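Local atomic coordinates of structure-specific endonuclease subunit SLX4 (Thielavia terrestris, PDB entry 6SEI), a protein that probably serves as the regulatory subunit of the SLX1-SLX4 structure-specific endonuclease, which resolves branched DNA structures arising during repair and recombination. Residues 80-83 / 84-88; 16-19 / 20-24. One frame throughout, in Å; residues are numbered along the deposited sequence.

Contact 1 (80-83 / 84-88); sequences KKWC and ESKSV
Val-88 N reaches back to Cys-83 O (2.9 Å) in the Schellman motif that ends helix 76-85, with Ser-87, at positive phi, as its C-prime residue; the companion bond from Ser-87 N to Glu-84 O is weak. Among the backbone bonds, Cys-83 O is gripped twice, since Lys-86 N meets it from the face of the carbonyl plane opposite to Val-88 N. One turn earlier Glu-84 N points almost straight at Lys-80 O, with an N-H...O angle of 171°. Apolar contact closes the turn: the short Cys-83 side chain packs against Val-88, Cys-83 CB lying 4.0 Å from Val-88 CB. Among the charged side chains, Lys-80 NZ and Glu-84 OE2 lie 4.2 Å apart, beyond a salt bridge, and Lys-80 NZ and Glu-84 OE1 instead bond to the backbone of another protein's chain. Lys-86 suits its place through its long aliphatic stem. Bent at chi2 (-61°), it lays CG over one face of the Trp-82 indole, 3.8 Å from the centroid of the six-membered ring, a CH-pi contact. Ser-85, whose hydroxyl sits between backbone N and carbonyl carbon (chi1 80°), turns back to donate OG to Trp-82 O at 2.7 Å.

Contact 2 (16-19 / 20-24); sequences QVSL and FRYIT
The Phe-20 ring carries on one face the backbone O of Gln-16, 3.1 Å above its plane and offset toward the rim, while the backbone C of Leu-19 lies at its edge. Farther out over the ring the Gln-16 side chain stacks its amide nearly parallel, the planes 6° apart, with OE1 3.8 Å from Phe-20 CE2; CG adds a CH-pi contact. That amide is poorly ordered, so its exact placing deserves caution. On the Arg-21 guanidinium, Val-17 CG1 rests over one face, 3.5 Å from NH1, an apolar branch against a flat cation. The Tyr-22 ring turns an edge to Leu-19 CA. These are largely i to i+4 contacts along helix 12-29, whose Phe-20, Ile-23 and Thr-24 pack toward helix 76-85. With CG opposite the carbonyl carbon (chi1 -75°), the Phe-20 ring swings back over the preceding turn. Cutting Phe-20 back to an alanine is likely to leave the Gln-16 amide and carbonyl without the ring they lie over. Leu-19 CG lies 4.2 Å from Ile-23 CD1, branched chains suited to apolar packing one turn apart. Two donors satisfy Phe-20 O: Thr-24 OG1, at 2.6 Å, and Thr-24 N, from the opposite face. Having given its proton to that oxygen, the hydroxyl can accept from Trp-82 NE1 of helix 76-85.

Contacts 1 and 2 belong to the C-terminal part of SLX4, which carries the Slx4 endonuclease family region (helix-turn-helix clan). Their centres are about 11 Å apart and they touch directly, packing the C-terminal end of helix 76-85 against helix 12-29. Trp-82 is the shared piece: its NE1 lies 2.9 Å from Thr-24 OG1, a probable hydrogen bond, and its ring meets that of Phe-20 edge-to-face. Beside it, Lys-81 CB lies 3.6 Å from Phe-20 CZ. Contact 1 also meets the chain of another protein. The calcium ion, bound by Asp-66 and Asp-71, is about 10 Å from the Tyr-22 side chain of contact 2, too far for Tyr-22 to be a ligand.

Contact 1 (80-83 / 84-88)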
ATOM      1  N   LYS B  80       8.119  34.349  19.238  1.00 32.46           N
ATOM      2  CA  LYS B  80       8.647  33.350  18.314  1.00 31.48           C
ATOM      3  C   LYS B  80       7.529  32.480  17.751  1.00 30.00           C
ATOM      4  O   LYS B  80       7.482  32.219  16.545  1.00 29.30           O
ATOM      5  CB  LYS B  80       9.703  32.486  19.008  1.00 32.22           C
ATOM      6  CG  LYS B  80      10.387  31.511  18.065  1.00 32.01           C
ATOM      7  CD  LYS B  80      11.193  30.455  18.803  1.00 32.25           C
ATOM      8  CE  LYS B  80      11.537  29.298  17.871  1.00 31.62           C
ATOM      9  NZ  LYS B  80      11.851  28.045  18.609  1.00 31.78           N
ATOM     10  N   LYS B  81       6.624  32.015  18.618  1.00 29.69           N
ATOM     11  CA  LYS B  81       5.444  31.294  18.150  1.00 29.20           C
ATOM     12  C   LYS B  81       4.688  32.101  17.103  1.00 28.31           C
ATOM     13  O   LYS B  81       4.282  31.568  16.065  1.00 28.36           O
ATOM     14  CB  LYS B  81       4.522  30.970  19.326  1.00 30.28           C
ATOM     15  CG  LYS B  81       4.968  29.814  20.201  1.00 31.79           C
ATOM     16  CD  LYS B  81       3.916  29.529  21.269  1.00 33.52           C
ATOM     17  CE  LYS B  81       4.207  28.235  22.016  1.00 35.29           C
ATOM     18  NZ  LYS B  81       3.108  27.876  22.961  1.00 37.24           N
ATOM     19  N   TRP B  82       4.498  33.399  17.363  1.00 27.42           N
ATOM     20  CA  TRP B  82       3.743  34.250  16.446  1.00 26.00           C
ATOM     21  C   TRP B  82       4.406  34.309  15.078  1.00 25.46           C
ATOM     22  O   TRP B  82       3.740  34.164  14.046  1.00 25.18           O
ATOM     23  CB  TRP B  82       3.600  35.657  17.031  1.00 25.80           C
ATOM     24  CG  TRP B  82       2.810  36.596  16.159  1.00 25.46           C
ATOM     25  CD1 TRP B  82       1.452  36.764  16.152  1.00 25.49           C
ATOM     26  CD2 TRP B  82       3.329  37.492  15.163  1.00 25.02           C
ATOM     27  NE1 TRP B  82       1.096  37.707  15.216  1.00 25.02           N
ATOM     28  CE2 TRP B  82       2.228  38.168  14.596  1.00 24.77           C
ATOM     29  CE3 TRP B  82       4.614  37.786  14.698  1.00 24.78           C
ATOM     30  CZ2 TRP B  82       2.377  39.119  13.591  1.00 24.36           C
ATOM     31  CZ3 TRP B  82       4.759  38.730  13.698  1.00 24.34           C
ATOM     32  CH2 TRP B  82       3.646  39.387  13.158  1.00 24.20           C
ATOM     33  N   CYS B  83       5.725  34.517  15.049  1.00 25.29           N
ATOM     34  CA  CYS B  83       6.436  34.605  13.778  1.00 24.77           C
ATOM     35  C   CYS B  83       6.297  33.315  12.983  1.00 24.49           C
ATOM     36  O   CYS B  83       6.008  33.337  11.781  1.00 24.24           O
ATOM     37  CB  CYS B  83       7.912  34.913  14.020  1.00 25.01           C
ATOM     38  SG  CYS B  83       8.251  36.583  14.598  1.00 25.27           S
ATOM     39  N   GLU B  84       6.500  32.174  13.646  1.00 24.34           N
ATOM     40  CA  GLU B  84       6.409  30.895  12.952  1.00 23.81           C
ATOM     41  C   GLU B  84       5.000  30.649  12.437  1.00 23.24           C
ATOM     42  O   GLU B  84       4.818  30.085  11.352  1.00 22.84           O
ATOM     43  CB  GLU B  84       6.852  29.772  13.880  1.00 24.34           C
ATOM     44  CG  GLU B  84       8.257  29.958  14.398  1.00 24.91           C
ATOM     45  CD  GLU B  84       8.838  28.681  14.943  1.00 25.60           C
ATOM     46  OE1 GLU B  84       8.055  27.843  15.444  1.00 25.60           O
ATOM     47  OE2 GLU B  84      10.075  28.511  14.862  1.00 26.06           O
ATOM     48  N   SER B  85       3.987  31.071  13.194  1.00 23.25           N
ATOM     49  CA  SER B  85       2.622  30.976  12.697  1.00 22.93           C
ATOM     50  C   SER B  85       2.389  31.870  11.484  1.00 23.16           C
ATOM     51  O   SER B  85       1.487  31.585  10.689  1.00 23.37           O
ATOM     52  CB  SER B  85       1.628  31.314  13.814  1.00 22.47           C
ATOM     53  OG  SER B  85       1.489  32.710  13.995  1.00 22.10           O
ATOM     54  N   LYS B  86       3.197  32.919  11.305  1.00 23.24           N
ATOM     55  CA  LYS B  86       3.022  33.881  10.222  1.00 23.05           C
ATOM     56  C   LYS B  86       3.978  33.666   9.055  1.00 23.07           C
ATOM     57  O   LYS B  86       3.999  34.494   8.137  1.00 23.29           O
ATOM     58  CB  LYS B  86       3.205  35.313  10.743  1.00 20.18           C
ATOM     59  CG  LYS B  86       2.211  35.748  11.796  1.00 20.41           C
ATOM     60  CD  LYS B  86       0.796  35.719  11.273  1.00 20.12           C
ATOM     61  CE  LYS B  86      -0.154  36.332  12.278  1.00 20.39           C
ATOM     62  NZ  LYS B  86      -1.496  35.697  12.205  1.00 23.57           N
ATOM     63  N   SER B  87       4.771  32.594   9.071  1.00 22.84           N
ATOM     64  CA  SER B  87       5.864  32.347   8.131  1.00 22.81           C
ATOM     65  C   SER B  87       6.949  33.413   8.201  1.00 23.69           C
ATOM     66  O   SER B  87       7.830  33.454   7.332  1.00 24.09           O
ATOM     67  CB  SER B  87       5.363  32.214   6.685  1.00 22.00           C
ATOM     68  OG  SER B  87       5.153  30.855   6.349  1.00 22.04           O
ATOM     69  N   VAL B  88       6.913  34.271   9.215  1.00 24.29           N
ATOM     70  CA  VAL B  88       7.935  35.292   9.398  1.00 24.95           C
ATOM     71  C   VAL B  88       9.184  34.627   9.966  1.00 26.09           C
ATOM     72  O   VAL B  88       9.150  34.025  11.045  1.00 26.88           O
ATOM     73  CB  VAL B  88       7.435  36.422  10.307  1.00 20.67           C
ATOM     74  CG1 VAL B  88       8.535  37.440  10.542  1.00 21.11           C
ATOM     75  CG2 VAL B  88       6.218  37.092   9.685  1.00 20.27           C
TER

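Contact 2 (16-19 / 20-24)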
ATOM      1  N   GLN B  16      -4.161  32.469  23.261  1.00 70.78           N
ATOM      2  CA  GLN B  16      -2.992  32.592  22.399  1.00 62.46           C
ATOM      3  C   GLN B  16      -3.374  33.117  21.022  1.00 58.53           C
ATOM      4  O   GLN B  16      -2.545  33.730  20.340  1.00 56.15           O
ATOM      5  CB  GLN B  16      -2.283  31.243  22.282  1.00 60.68           C
ATOM      6  CG  GLN B  16      -0.870  31.329  21.734  1.00 57.47           C
ATOM      7  CD  GLN B  16      -0.540  30.186  20.798  1.00 59.11           C
ATOM      8  OE1 GLN B  16      -1.161  30.033  19.747  1.00 60.26           O
ATOM      9  NE2 GLN B  16       0.445  29.379  21.171  1.00 59.91           N
ATOM     10  N   VAL B  17      -4.618  32.888  20.597  1.00 56.75           N
ATOM     11  CA  VAL B  17      -5.097  33.479  19.353  1.00 52.10           C
ATOM     12  C   VAL B  17      -5.363  34.968  19.542  1.00 46.97           C
ATOM     13  O   VAL B  17      -5.042  35.785  18.670  1.00 44.80           O
ATOM     14  CB  VAL B  17      -6.350  32.734  18.858  1.00 53.46           C
ATOM     15  CG1 VAL B  17      -7.088  33.558  17.814  1.00 38.93           C
ATOM     16  CG2 VAL B  17      -5.969  31.377  18.292  1.00 53.55           C
ATOM     17  N   SER B  18      -5.942  35.345  20.685  1.00 44.99           N
ATOM     18  CA  SER B  18      -6.211  36.755  20.945  1.00 41.66           C
ATOM     19  C   SER B  18      -4.922  37.528  21.196  1.00 38.73           C
ATOM     20  O   SER B  18      -4.807  38.696  20.805  1.00 37.01           O
ATOM     21  CB  SER B  18      -7.164  36.897  22.132  1.00 42.38           C
ATOM     22  OG  SER B  18      -7.661  38.222  22.225  1.00 41.16           O
ATOM     23  N   LEU B  19      -3.944  36.899  21.853  1.00 38.63           N
ATOM     24  CA  LEU B  19      -2.650  37.548  22.034  1.00 36.51           C
ATOM     25  C   LEU B  19      -1.988  37.828  20.692  1.00 34.81           C
ATOM     26  O   LEU B  19      -1.401  38.898  20.488  1.00 33.38           O
ATOM     27  CB  LEU B  19      -1.740  36.683  22.903  1.00 30.51           C
ATOM     28  CG  LEU B  19      -0.305  37.202  23.033  1.00 28.56           C
ATOM     29  CD1 LEU B  19      -0.262  38.431  23.921  1.00 27.92           C
ATOM     30  CD2 LEU B  19       0.631  36.124  23.557  1.00 31.98           C
ATOM     31  N   PHE B  20      -2.078  36.877  19.761  1.00 34.96           N
ATOM     32  CA  PHE B  20      -1.446  37.051  18.460  1.00 33.09           C
ATOM     33  C   PHE B  20      -2.138  38.133  17.641  1.00 32.56           C
ATOM     34  O   PHE B  20      -1.506  38.758  16.784  1.00 31.07           O
ATOM     35  CB  PHE B  20      -1.437  35.721  17.702  1.00 33.90           C
ATOM     36  CG  PHE B  20      -0.413  34.733  18.207  1.00 33.75           C
ATOM     37  CD1 PHE B  20       0.266  34.953  19.398  1.00 33.17           C
ATOM     38  CD2 PHE B  20      -0.130  33.584  17.489  1.00 30.09           C
ATOM     39  CE1 PHE B  20       1.203  34.045  19.861  1.00 33.41           C
ATOM     40  CE2 PHE B  20       0.807  32.672  17.947  1.00 31.77           C
ATOM     41  CZ  PHE B  20       1.474  32.904  19.134  1.00 29.60           C
ATOM     42  N   ARG B  21      -3.430  38.367  17.888  1.00 34.15           N
ATOM     43  CA  ARG B  21      -4.125  39.457  17.208  1.00 33.86           C
ATOM     44  C   ARG B  21      -3.628  40.811  17.696  1.00 31.49           C
ATOM     45  O   ARG B  21      -3.548  41.767  16.915  1.00 30.49           O
ATOM     46  CB  ARG B  21      -5.635  39.336  17.417  1.00 36.53           C
ATOM     47  CG  ARG B  21      -6.322  38.364  16.472  1.00 39.26           C
ATOM     48  CD  ARG B  21      -7.831  38.575  16.468  1.00 42.22           C
ATOM     49  NE  ARG B  21      -8.541  37.534  17.209  1.00 45.87           N
ATOM     50  CZ  ARG B  21      -9.251  36.562  16.642  1.00 49.57           C
ATOM     51  NH1 ARG B  21      -9.865  35.656  17.395  1.00 52.08           N
ATOM     52  NH2 ARG B  21      -9.347  36.495  15.320  1.00 50.49           N
ATOM     53  N   TYR B  22      -3.287  40.910  18.986  1.00 31.21           N
ATOM     54  CA  TYR B  22      -2.721  42.146  19.515  1.00 29.01           C
ATOM     55  C   TYR B  22      -1.324  42.396  18.960  1.00 27.28           C
ATOM     56  O   TYR B  22      -0.959  43.544  18.686  1.00 25.93           O
ATOM     57  CB  TYR B  22      -2.680  42.099  21.041  1.00 29.12           C
ATOM     58  CG  TYR B  22      -3.993  42.425  21.715  1.00 30.38           C
ATOM     59  CD1 TYR B  22      -4.586  43.671  21.561  1.00 29.82           C
ATOM     60  CD2 TYR B  22      -4.633  41.489  22.514  1.00 32.53           C
ATOM     61  CE1 TYR B  22      -5.786  43.971  22.180  1.00 27.81           C
ATOM     62  CE2 TYR B  22      -5.831  41.779  23.138  1.00 33.92           C
ATOM     63  CZ  TYR B  22      -6.403  43.020  22.968  1.00 33.00           C
ATOM     64  OH  TYR B  22      -7.597  43.306  23.589  1.00 34.22           O
ATOM     65  N   ILE B  23      -0.524  41.339  18.800  1.00 27.73           N
ATOM     66  CA  ILE B  23       0.805  41.506  18.222  1.00 27.01           C
ATOM     67  C   ILE B  23       0.700  41.909  16.759  1.00 27.74           C
ATOM     68  O   ILE B  23       1.411  42.810  16.294  1.00 27.05           O
ATOM     69  CB  ILE B  23       1.636  40.220  18.389  1.00 27.08           C
ATOM     70  CG1 ILE B  23       1.742  39.827  19.860  1.00 27.53           C
ATOM     71  CG2 ILE B  23       3.022  40.400  17.790  1.00 25.55           C
ATOM     72  CD1 ILE B  23       2.333  38.456  20.065  1.00 23.36           C
ATOM     73  N   THR B  24      -0.182  41.247  16.008  1.00 29.22           N
ATOM     74  CA  THR B  24      -0.374  41.592  14.604  1.00 29.24           C
ATOM     75  C   THR B  24      -0.753  43.058  14.453  1.00 28.82           C
ATOM     76  O   THR B  24      -0.104  43.805  13.714  1.00 28.07           O
ATOM     77  CB  THR B  24      -1.443  40.689  13.987  1.00 30.93           C
ATOM     78  OG1 THR B  24      -1.101  39.319  14.230  1.00 31.86           O
ATOM     79  CG2 THR B  24      -1.547  40.923  12.484  1.00 31.05           C
TER